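Local coordinates for protein monalysin (Pseudomonas entomophila, PDB 4MKO) that forms pores in host cell membranes as a secreted beta-barrel toxin, lysing cells and damaging the intestine of Drosophila, at residues 76-88 with 177-189. Numbering follows the deposited sequence. Where two conformers were deposited one is given.
With ACT (acetate ion), chain J.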
loop_
_atom_site.group_PDB
_atom_site.type_symbol
_atom_site.label_atom_id
_atom_site.label_comp_id
_atom_site.label_asym_id
_atom_site.label_seq_id
_atom_site.Cartn_x
_atom_site.Cartn_y
_atom_site.Cartn_z
ATOM N N SER A 76 -2.432 11.985 -21.623
ATOM C CA SER A 76 -1.399 10.999 -21.285
ATOM C C SER A 76 -0.828 11.389 -19.925
ATOM O O SER A 76 -0.532 12.566 -19.688
ATOM C CB SER A 76 -0.270 11.009 -22.314
ATOM O OG SER A 76 -0.629 10.303 -23.488
ATOM N N TYR A 77 -0.655 10.412 -19.040
ATOM C CA TYR A 77 -0.113 10.678 -17.700
ATOM C C TYR A 77 0.666 9.466 -17.263
ATOM O O TYR A 77 0.456 8.371 -17.801
ATOM C CB TYR A 77 -1.226 11.033 -16.682
ATOM C CG TYR A 77 -2.429 10.119 -16.757
ATOM C CD1 TYR A 77 -2.475 8.931 -16.030
ATOM C CD2 TYR A 77 -3.492 10.403 -17.613
ATOM C CE1 TYR A 77 -3.571 8.068 -16.124
ATOM C CE2 TYR A 77 -4.571 9.532 -17.742
ATOM C CZ TYR A 77 -4.612 8.369 -16.990
ATOM O OH TYR A 77 -5.693 7.527 -17.128
ATOM N N GLN A 78 1.556 9.646 -16.292
ATOM C CA GLN A 78 2.387 8.555 -15.827
ATOM C C GLN A 78 1.828 7.868 -14.602
ATOM O O GLN A 78 1.594 8.516 -13.583
ATOM C CB GLN A 78 3.825 9.046 -15.540
ATOM C CG GLN A 78 4.598 9.561 -16.770
ATOM C CD GLN A 78 4.698 8.527 -17.862
ATOM O OE1 GLN A 78 5.369 7.504 -17.715
ATOM N NE2 GLN A 78 3.972 8.741 -18.954
ATOM N N LEU A 79 1.632 6.559 -14.699
ATOM C CA LEU A 79 1.271 5.730 -13.547
ATOM C C LEU A 79 2.501 4.888 -13.246
ATOM O O LEU A 79 3.474 4.926 -14.009
ATOM C CB LEU A 79 0.050 4.841 -13.841
ATOM C CG LEU A 79 -1.283 5.544 -14.154
ATOM C CD1 LEU A 79 -2.385 4.519 -14.384
ATOM C CD2 LEU A 79 -1.718 6.509 -13.037
ATOM N N THR A 80 2.493 4.144 -12.137
ATOM C CA THR A 80 3.618 3.267 -11.815
ATOM C C THR A 80 3.146 1.870 -11.442
ATOM O O THR A 80 1.982 1.671 -11.056
ATOM C CB THR A 80 4.508 3.864 -10.700
ATOM O OG1 THR A 80 3.760 3.925 -9.482
ATOM C CG2 THR A 80 5.082 5.243 -11.050
ATOM N N LYS A 81 4.061 0.892 -11.559
ATOM C CA LYS A 81 3.862 -0.490 -11.164
ATOM C C LYS A 81 5.010 -0.913 -10.247
ATOM O O LYS A 81 6.081 -0.315 -10.310
ATOM C CB LYS A 81 3.677 -1.437 -12.362
ATOM C CG LYS A 81 4.815 -1.478 -13.375
ATOM C CD LYS A 81 4.292 -2.053 -14.698
ATOM C CE LYS A 81 5.291 -1.887 -15.816
ATOM N NZ LYS A 81 4.774 -2.436 -17.101
ATOM N N GLY A 82 4.753 -1.908 -9.390
ATOM C CA GLY A 82 5.717 -2.392 -8.400
ATOM C C GLY A 82 5.628 -1.561 -7.137
ATOM O O GLY A 82 4.601 -0.917 -6.890
ATOM N N HIS A 83 6.711 -1.516 -6.339
ATOM C CA HIS A 83 6.697 -0.664 -5.140
ATOM C C HIS A 83 6.491 0.807 -5.531
ATOM O O HIS A 83 6.906 1.230 -6.625
ATOM C CB HIS A 83 7.983 -0.854 -4.312
ATOM C CG HIS A 83 8.011 -2.152 -3.569
ATOM N ND1 HIS A 83 8.329 -3.342 -4.205
ATOM C CD2 HIS A 83 7.705 -2.417 -2.278
ATOM C CE1 HIS A 83 8.245 -4.279 -3.271
ATOM N NE2 HIS A 83 7.882 -3.766 -2.095
ATOM N N THR A 84 5.820 1.591 -4.662
ATOM C CA THR A 84 5.567 3.004 -4.971
ATOM C C THR A 84 6.857 3.826 -5.000
ATOM O O THR A 84 7.825 3.465 -4.333
ATOM C CB THR A 84 4.597 3.634 -3.964
ATOM O OG1 THR A 84 5.267 3.736 -2.701
ATOM C CG2 THR A 84 3.294 2.865 -3.848
ATOM N N ARG A 85 6.842 4.962 -5.717
ATOM C CA ARG A 85 8.002 5.841 -5.752
ATOM C C ARG A 85 8.319 6.325 -4.328
ATOM O O ARG A 85 9.484 6.332 -3.945
ATOM C CB ARG A 85 7.756 7.045 -6.677
ATOM C CG ARG A 85 9.032 7.844 -6.995
ATOM C CD ARG A 85 9.964 7.110 -7.963
ATOM N NE ARG A 85 9.446 7.052 -9.336
ATOM C CZ ARG A 85 9.930 6.254 -10.288
ATOM N NH1 ARG A 85 10.921 5.410 -10.019
ATOM N NH2 ARG A 85 9.407 6.273 -11.507
ATOM N N SER A 86 7.280 6.679 -3.538
ATOM C CA SER A 86 7.490 7.129 -2.156
ATOM C C SER A 86 8.125 6.051 -1.294
ATOM O O SER A 86 9.042 6.372 -0.533
ATOM C CB SER A 86 6.192 7.615 -1.527
ATOM O OG SER A 86 5.681 8.731 -2.233
ATOM N N PHE A 87 7.671 4.774 -1.420
ATOM C CA PHE A 87 8.279 3.700 -0.631
ATOM C C PHE A 87 9.757 3.574 -0.983
ATOM O O PHE A 87 10.596 3.538 -0.078
ATOM C CB PHE A 87 7.574 2.348 -0.810
ATOM C CG PHE A 87 8.298 1.217 -0.121
ATOM C CD1 PHE A 87 8.221 1.059 1.257
ATOM C CD2 PHE A 87 9.116 0.348 -0.843
ATOM C CE1 PHE A 87 8.910 0.029 1.901
ATOM C CE2 PHE A 87 9.789 -0.701 -0.202
ATOM C CZ PHE A 87 9.683 -0.854 1.167
ATOM N N GLU A 88 10.070 3.514 -2.297
ATOM C CA GLU A 88 11.444 3.384 -2.805
ATOM C C GLU A 88 12.377 4.470 -2.308
ATOM O O GLU A 88 13.485 4.160 -1.870
ATOM C CB GLU A 88 11.453 3.325 -4.338
ATOM C CG GLU A 88 11.183 1.927 -4.841
ATOM C CD GLU A 88 11.962 1.512 -6.074
ATOM O OE1 GLU A 88 12.319 2.378 -6.905
ATOM O OE2 GLU A 88 12.203 0.296 -6.211
ATOM N N TYR A 177 9.156 -4.308 12.603
ATOM C CA TYR A 177 7.834 -4.008 12.075
ATOM C C TYR A 177 7.936 -2.778 11.214
ATOM O O TYR A 177 8.494 -1.774 11.644
ATOM C CB TYR A 177 6.827 -3.734 13.209
ATOM C CG TYR A 177 6.414 -4.972 13.969
ATOM C CD1 TYR A 177 7.253 -5.541 14.924
ATOM C CD2 TYR A 177 5.177 -5.571 13.742
ATOM C CE1 TYR A 177 6.882 -6.697 15.614
ATOM C CE2 TYR A 177 4.783 -6.710 14.446
ATOM C CZ TYR A 177 5.643 -7.270 15.379
ATOM O OH TYR A 177 5.250 -8.368 16.092
ATOM N N TYR A 178 7.403 -2.851 9.998
ATOM C CA TYR A 178 7.432 -1.715 9.083
ATOM C C TYR A 178 6.297 -1.867 8.061
ATOM O O TYR A 178 5.673 -2.936 7.985
ATOM C CB TYR A 178 8.820 -1.613 8.371
ATOM C CG TYR A 178 9.050 -2.756 7.404
ATOM C CD1 TYR A 178 9.480 -4.005 7.857
ATOM C CD2 TYR A 178 8.745 -2.621 6.048
ATOM C CE1 TYR A 178 9.658 -5.072 6.977
ATOM C CE2 TYR A 178 8.887 -3.692 5.165
ATOM C CZ TYR A 178 9.363 -4.910 5.632
ATOM O OH TYR A 178 9.452 -5.986 4.776
ATOM N N LEU A 179 6.039 -0.808 7.273
ATOM C CA LEU A 179 5.050 -0.891 6.202
ATOM C C LEU A 179 5.743 -0.772 4.855
ATOM O O LEU A 179 6.746 -0.077 4.738
ATOM C CB LEU A 179 3.999 0.241 6.283
ATOM C CG LEU A 179 3.267 0.473 7.612
ATOM C CD1 LEU A 179 2.231 1.609 7.449
ATOM C CD2 LEU A 179 2.561 -0.797 8.099
ATOM N N SER A 180 5.145 -1.382 3.815
ATOM C CA SER A 180 5.589 -1.202 2.442
ATOM C C SER A 180 4.372 -0.876 1.607
ATOM O O SER A 180 3.238 -1.062 2.058
ATOM C CB SER A 180 6.296 -2.435 1.898
ATOM O OG SER A 180 5.392 -3.444 1.501
ATOM N N ALA A 181 4.601 -0.434 0.379
ATOM C CA ALA A 181 3.487 -0.058 -0.486
ATOM C C ALA A 181 3.816 -0.342 -1.947
ATOM O O ALA A 181 4.950 -0.143 -2.382
ATOM C CB ALA A 181 3.162 1.412 -0.295
ATOM N N ILE A 182 2.823 -0.845 -2.675
ATOM C CA ILE A 182 2.894 -1.148 -4.107
ATOM C C ILE A 182 1.665 -0.496 -4.742
ATOM O O ILE A 182 0.716 -0.139 -4.030
ATOM C CB ILE A 182 2.964 -2.689 -4.399
ATOM C CG1 ILE A 182 1.617 -3.421 -4.085
ATOM C CG2 ILE A 182 4.168 -3.366 -3.679
ATOM C CD1 ILE A 182 1.520 -4.896 -4.480
ATOM N N THR A 183 1.656 -0.359 -6.067
ATOM C CA THR A 183 0.466 0.182 -6.724
ATOM C C THR A 183 -0.379 -0.925 -7.312
ATOM O O THR A 183 0.103 -2.040 -7.554
ATOM C CB THR A 183 0.845 1.124 -7.873
ATOM O OG1 THR A 183 1.898 0.520 -8.628
ATOM C CG2 THR A 183 1.222 2.526 -7.402
ATOM N N GLN A 184 -1.641 -0.584 -7.583
ATOM C CA GLN A 184 -2.615 -1.427 -8.286
ATOM C C GLN A 184 -2.864 -0.736 -9.634
ATOM O O GLN A 184 -2.761 0.488 -9.718
ATOM C CB GLN A 184 -3.932 -1.499 -7.490
ATOM C CG GLN A 184 -4.922 -2.531 -8.011
ATOM C CD GLN A 184 -6.133 -2.638 -7.128
ATOM O OE1 GLN A 184 -6.727 -1.638 -6.707
ATOM N NE2 GLN A 184 -6.549 -3.853 -6.864
ATOM N N ARG A 185 -3.228 -1.507 -10.669
ATOM C CA ARG A 185 -3.545 -0.971 -12.001
ATOM C C ARG A 185 -4.969 -0.375 -11.972
ATOM O O ARG A 185 -5.887 -0.858 -12.645
ATOM C CB ARG A 185 -3.391 -2.060 -13.074
ATOM C CG ARG A 185 -3.353 -1.454 -14.481
ATOM C CD ARG A 185 -2.793 -2.389 -15.536
ATOM N NE ARG A 185 -3.529 -3.643 -15.627
ATOM C CZ ARG A 185 -4.533 -3.872 -16.462
ATOM N NH1 ARG A 185 -4.962 -2.912 -17.272
ATOM N NH2 ARG A 185 -5.129 -5.059 -16.481
ATOM N N LYS A 186 -5.129 0.682 -11.157
ATOM C CA LYS A 186 -6.394 1.365 -10.941
ATOM C C LYS A 186 -6.125 2.840 -10.678
ATOM O O LYS A 186 -5.265 3.184 -9.854
ATOM C CB LYS A 186 -7.090 0.714 -9.746
ATOM C CG LYS A 186 -8.556 1.005 -9.613
ATOM C CD LYS A 186 -9.220 0.070 -8.607
ATOM C CE LYS A 186 -9.411 -1.337 -9.129
ATOM N NZ LYS A 186 -10.188 -2.166 -8.175
ATOM N N ARG A 187 -6.838 3.700 -11.389
ATOM C CA ARG A 187 -6.701 5.139 -11.231
ATOM C C ARG A 187 -8.089 5.772 -11.185
ATOM O O ARG A 187 -9.018 5.279 -11.822
ATOM C CB ARG A 187 -5.826 5.745 -12.350
ATOM C CG ARG A 187 -6.463 5.738 -13.748
ATOM C CD ARG A 187 -7.234 7.010 -14.052
ATOM N NE ARG A 187 -7.914 6.926 -15.350
ATOM C CZ ARG A 187 -9.129 6.426 -15.558
ATOM N NH1 ARG A 187 -9.827 5.911 -14.551
ATOM N NH2 ARG A 187 -9.648 6.416 -16.782
ATOM N N VAL A 188 -8.198 6.881 -10.465
ATOM C CA VAL A 188 -9.440 7.612 -10.264
ATOM C C VAL A 188 -9.250 9.009 -10.824
ATOM O O VAL A 188 -8.212 9.616 -10.587
ATOM C CB VAL A 188 -9.771 7.669 -8.739
ATOM C CG1 VAL A 188 -11.041 8.479 -8.454
ATOM C CG2 VAL A 188 -9.891 6.260 -8.141
ATOM N N ILE A 189 -10.278 9.537 -11.500
ATOM C CA ILE A 189 -10.296 10.925 -11.985
ATOM C C ILE A 189 -11.524 11.577 -11.374
ATOM O O ILE A 189 -12.626 11.061 -11.535
ATOM C CB ILE A 189 -10.268 11.063 -13.543
ATOM C CG1 ILE A 189 -9.078 10.296 -14.180
ATOM C CG2 ILE A 189 -10.209 12.554 -13.921
ATOM C CD1 ILE A 189 -9.107 10.266 -15.717
HETATM C C ACT J . -10.000 -5.655 -9.897
HETATM O O ACT J . -10.130 -4.787 -9.013
HETATM O OXT ACT J . -9.521 -6.811 -9.718
HETATM C CH3 ACT J . -10.471 -5.273 -11.305
HETATM O O HOH W 1 4.457 1.694 -8.118
HETATM O O HOH W 2 2.494 -3.254 -8.308
HETATM O O HOH W 3 7.273 -5.178 0.278
#
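Two groups grip the hydroxyl of Thr183. It donates to Thr80 O, 2.7 Å from Thr183 OG1, approaching from above the carbonyl plane, and it accepts from water 1. That water also binds Thr80 OG1 and donates to Gly82 O. The side-chain rotation of Thr183 (chi1 44°) turns OG1 toward Thr80 O, and CG2 packs against Thr80 OG1 at 3.6 Å. Gln142 of strand 136-151 gives Thr80 O a further hydrogen bond.

Thr183 N donates to Gly82 O (3.1 Å), and Thr84 N to Ala181 O (3.0 Å). These bonds flank a single beta bridge, His83 with Ile182, an antiparallel, non-hydrogen-bonded pair. Ile182 CG2 lies over the centre of one face of the His83 ring, 3.9 Å from its centroid, a CH-pi contact. Water 3 links His83 NE2 to Ser180 OG at the ring edge; Ser121 O binds His83 ND1 and His149 binds Ser180 OG.

Thr84 OG1 accepts from Phe87 N and N-caps the helix. Ser180 CB packs over one face of the Phe87 ring.

Beyond the corner at Arg185, Arg187 NE donates to Tyr77 OH (2.9 Å), close to the guanidinium plane. Thr130 also bonds this hydroxyl.

The contact thus lays the end of strand 72-81, within the inferred pore-forming region, and the following helix against both arms of the broken strand 173-191 of the aerolysin-like fold.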